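Local coordinates for putative D-lactate dehydrogenase (Chlamydomonas reinhardtii, PDB 4ZGS) that reduces pyruvate to D-lactate in the chloroplast during fermentation, as an NAD-binding member of the D-isomer specific 2-hydroxyacid dehydrogenase family, at the interface of chains A and B. Numbering follows the deposited sequence. Chains: chain A/B, Putative D-lactate dehydrogenase.

The interface of chains A and B. Residues chain A 173-176, 179; chain B 138, 141, 340-342.
A:Glu175 and A:Met176 present their backbone N-H groups to two carboxylates of chain B, within a loop of chain A that lies against the N-terminal parts of chain B helices 136-151 and 341-359. The patch is part of a two-fold symmetric interface and recurs with the chains exchanged; this pairing may be the dimer in solution. Among the backbone-directed hydrogen bonds, the extended B:Glu141 chain carries its carboxylate to A:Met176 N, where OE1 receives a nearly straight bond (2.5 Å, 175° at H) on its syn lone pair; B:Glu141 OE2 is also near that N, at 3.1 Å. A:Glu175 N reaches B:Glu342 OE1 at 3.0 Å, but from above the carboxylate plane. B:Glu341 N, at the first turn of its helix, bonds A:Gly173 O at 3.1 Å, beside a parallel beta bridge between A:Gly173 and B:Thr340.

A hydroxyl-to-carboxylate hydrogen bond also crosses: B:Ser138 OG donates to A:Glu175 OE2 (2.8 Å), approaching on the anti side. The A:Glu175 carboxylate also stacks on that of B:Glu342, the planes 2° apart; some repulsion is likely.

Among the carbon contacts, A:Val174 CG2 lies alongside the B:Glu341 side chain, 3.6 Å from its carboxylate carbon CD, and the A:Glu175 stem packs on B:Thr340 CG2. An alanine in place of A:Glu175 would probably leave the B:Ser138 hydroxyl without this acceptor and open a gap beside B:Thr340 CG2.

Charge pairing is looser. The bend at chi2 (82°) turns the B:Glu342 carboxylate towards the chain A loop, where OE2 meets A:Lys179 NZ tip to tip in a weak salt bridge of 3.4 Å. The ammonium is positioned from within chain A by A:Glu175 O, which accepts from A:Lys179 NZ at 2.8 Å, in the carbonyl plane.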
ATOM      1  N   GLY A 173      -5.468 -19.220   7.418  1.00 56.21           N
ATOM      2  CA  GLY A 173      -5.255 -18.906   8.816  1.00 50.19           C
ATOM      3  C   GLY A 173      -5.266 -20.087   9.747  1.00 48.09           C
ATOM      4  O   GLY A 173      -5.080 -21.235   9.336  1.00 53.11           O
ATOM      5  N   VAL A 174      -5.502 -19.789  11.018  1.00 54.74           N
ATOM      6  CA  VAL A 174      -5.460 -20.781  12.086  1.00 56.26           C
ATOM      7  C   VAL A 174      -6.507 -20.480  13.168  1.00 57.22           C
ATOM      8  O   VAL A 174      -6.771 -19.308  13.453  1.00 58.31           O
ATOM      9  CB  VAL A 174      -4.054 -20.822  12.700  1.00 55.28           C
ATOM     10  CG1 VAL A 174      -4.122 -21.138  14.164  1.00 60.90           C
ATOM     11  CG2 VAL A 174      -3.205 -21.836  11.965  1.00 54.80           C
ATOM     12  N   GLU A 175      -7.095 -21.523  13.762  1.00 59.97           N
ATOM     13  CA  GLU A 175      -8.032 -21.369  14.890  1.00 58.10           C
ATOM     14  C   GLU A 175      -7.365 -21.067  16.223  1.00 56.54           C
ATOM     15  O   GLU A 175      -6.351 -21.668  16.576  1.00 52.58           O
ATOM     16  CB  GLU A 175      -8.873 -22.626  15.074  1.00 54.87           C
ATOM     17  CG  GLU A 175     -10.121 -22.675  14.238  1.00 56.44           C
ATOM     18  CD  GLU A 175     -10.968 -23.918  14.512  1.00 58.35           C
ATOM     19  OE1 GLU A 175     -10.635 -24.695  15.455  1.00 53.85           O
ATOM     20  OE2 GLU A 175     -11.955 -24.119  13.756  1.00 58.83           O
ATOM     21  N   MET A 176      -7.973 -20.174  16.994  1.00 55.07           N
ATOM     22  CA  MET A 176      -7.439 -19.887  18.319  1.00 53.30           C
ATOM     23  C   MET A 176      -8.014 -20.733  19.457  1.00 52.02           C
ATOM     24  O   MET A 176      -7.371 -20.861  20.505  1.00 53.85           O
ATOM     25  CB  MET A 176      -7.649 -18.411  18.608  1.00 49.23           C
ATOM     26  CG  MET A 176      -6.450 -17.681  19.179  1.00 48.63           C
ATOM     27  SD  MET A 176      -7.034 -16.013  19.284  1.00125.30           S
ATOM     28  CE  MET A 176      -7.649 -15.932  17.610  1.00 52.36           C
ATOM     29  N   LYS A 179      -5.807 -23.342  21.530  1.00 56.11           N
ATOM     30  CA  LYS A 179      -4.375 -23.049  21.609  1.00 54.44           C
ATOM     31  C   LYS A 179      -3.851 -22.717  23.015  1.00 48.38           C
ATOM     32  O   LYS A 179      -4.562 -22.138  23.837  1.00 48.04           O
ATOM     33  CB  LYS A 179      -4.052 -21.888  20.672  1.00 54.40           C
ATOM     34  CG  LYS A 179      -4.450 -22.151  19.236  1.00 60.64           C
ATOM     35  CD  LYS A 179      -3.762 -23.417  18.748  1.00 67.73           C
ATOM     36  CE  LYS A 179      -4.373 -23.933  17.450  1.00 74.07           C
ATOM     37  NZ  LYS A 179      -3.979 -23.084  16.282  1.00 75.12           N
TER
ATOM     38  N   SER B 138     -13.664 -21.487  13.431  1.00 44.55           N
ATOM     39  CA  SER B 138     -12.883 -20.767  12.399  1.00 45.08           C
ATOM     40  C   SER B 138     -13.627 -19.549  11.903  1.00 39.36           C
ATOM     41  O   SER B 138     -13.091 -18.419  11.936  1.00 36.91           O
ATOM     42  CB  SER B 138     -12.565 -21.646  11.193  1.00 39.84           C
ATOM     43  OG  SER B 138     -11.533 -22.567  11.465  1.00 48.30           O
ATOM     44  N   GLU B 141     -14.337 -16.913  14.817  1.00 25.96           N
ATOM     45  CA  GLU B 141     -13.148 -16.219  15.245  1.00 29.00           C
ATOM     46  C   GLU B 141     -12.740 -15.199  14.166  1.00 38.30           C
ATOM     47  O   GLU B 141     -12.129 -14.165  14.474  1.00 41.80           O
ATOM     48  CB  GLU B 141     -11.999 -17.190  15.542  1.00 26.57           C
ATOM     49  CG  GLU B 141     -12.167 -18.146  16.710  1.00 28.01           C
ATOM     50  CD  GLU B 141     -10.943 -19.043  16.904  1.00 45.23           C
ATOM     51  OE1 GLU B 141      -9.947 -18.888  16.150  1.00 57.26           O
ATOM     52  OE2 GLU B 141     -10.972 -19.912  17.806  1.00 48.30           O
ATOM     53  N   THR B 340      -8.797 -22.085   7.116  1.00 54.10           N
ATOM     54  CA  THR B 340      -8.078 -22.379   8.328  1.00 50.96           C
ATOM     55  C   THR B 340      -7.492 -23.772   8.218  1.00 53.01           C
ATOM     56  O   THR B 340      -8.027 -24.589   7.492  1.00 56.05           O
ATOM     57  CB  THR B 340      -9.010 -22.256   9.494  1.00 57.95           C
ATOM     58  OG1 THR B 340      -8.868 -20.937  10.044  1.00 60.27           O
ATOM     59  CG2 THR B 340      -8.683 -23.273  10.548  1.00 63.81           C
ATOM     60  N   GLU B 341      -6.358 -24.003   8.868  1.00 53.84           N
ATOM     61  CA  GLU B 341      -5.789 -25.334   8.985  1.00 56.45           C
ATOM     62  C   GLU B 341      -6.899 -26.306   9.412  1.00 56.33           C
ATOM     63  O   GLU B 341      -7.240 -27.244   8.690  1.00 57.35           O
ATOM     64  CB  GLU B 341      -4.659 -25.349  10.013  1.00 66.17           C
ATOM     65  CG  GLU B 341      -3.319 -24.901   9.507  1.00 81.44           C
ATOM     66  CD  GLU B 341      -2.228 -25.015  10.564  1.00 91.98           C
ATOM     67  OE1 GLU B 341      -2.377 -25.846  11.490  1.00 98.19           O
ATOM     68  OE2 GLU B 341      -1.228 -24.256  10.476  1.00 89.60           O
ATOM     69  N   GLU B 342      -7.464 -26.040  10.586  1.00 55.26           N
ATOM     70  CA  GLU B 342      -8.484 -26.882  11.193  1.00 59.81           C
ATOM     71  C   GLU B 342      -9.677 -27.089  10.267  1.00 61.35           C
ATOM     72  O   GLU B 342     -10.144 -28.223  10.114  1.00 65.14           O
ATOM     73  CB  GLU B 342      -8.934 -26.286  12.536  1.00 54.04           C
ATOM     74  CG  GLU B 342      -7.841 -26.292  13.586  1.00 54.91           C
ATOM     75  CD  GLU B 342      -6.849 -25.119  13.468  1.00 61.88           C
ATOM     76  OE1 GLU B 342      -6.970 -24.273  12.556  1.00 53.44           O
ATOM     77  OE2 GLU B 342      -5.920 -25.045  14.298  1.00 73.63           O
TER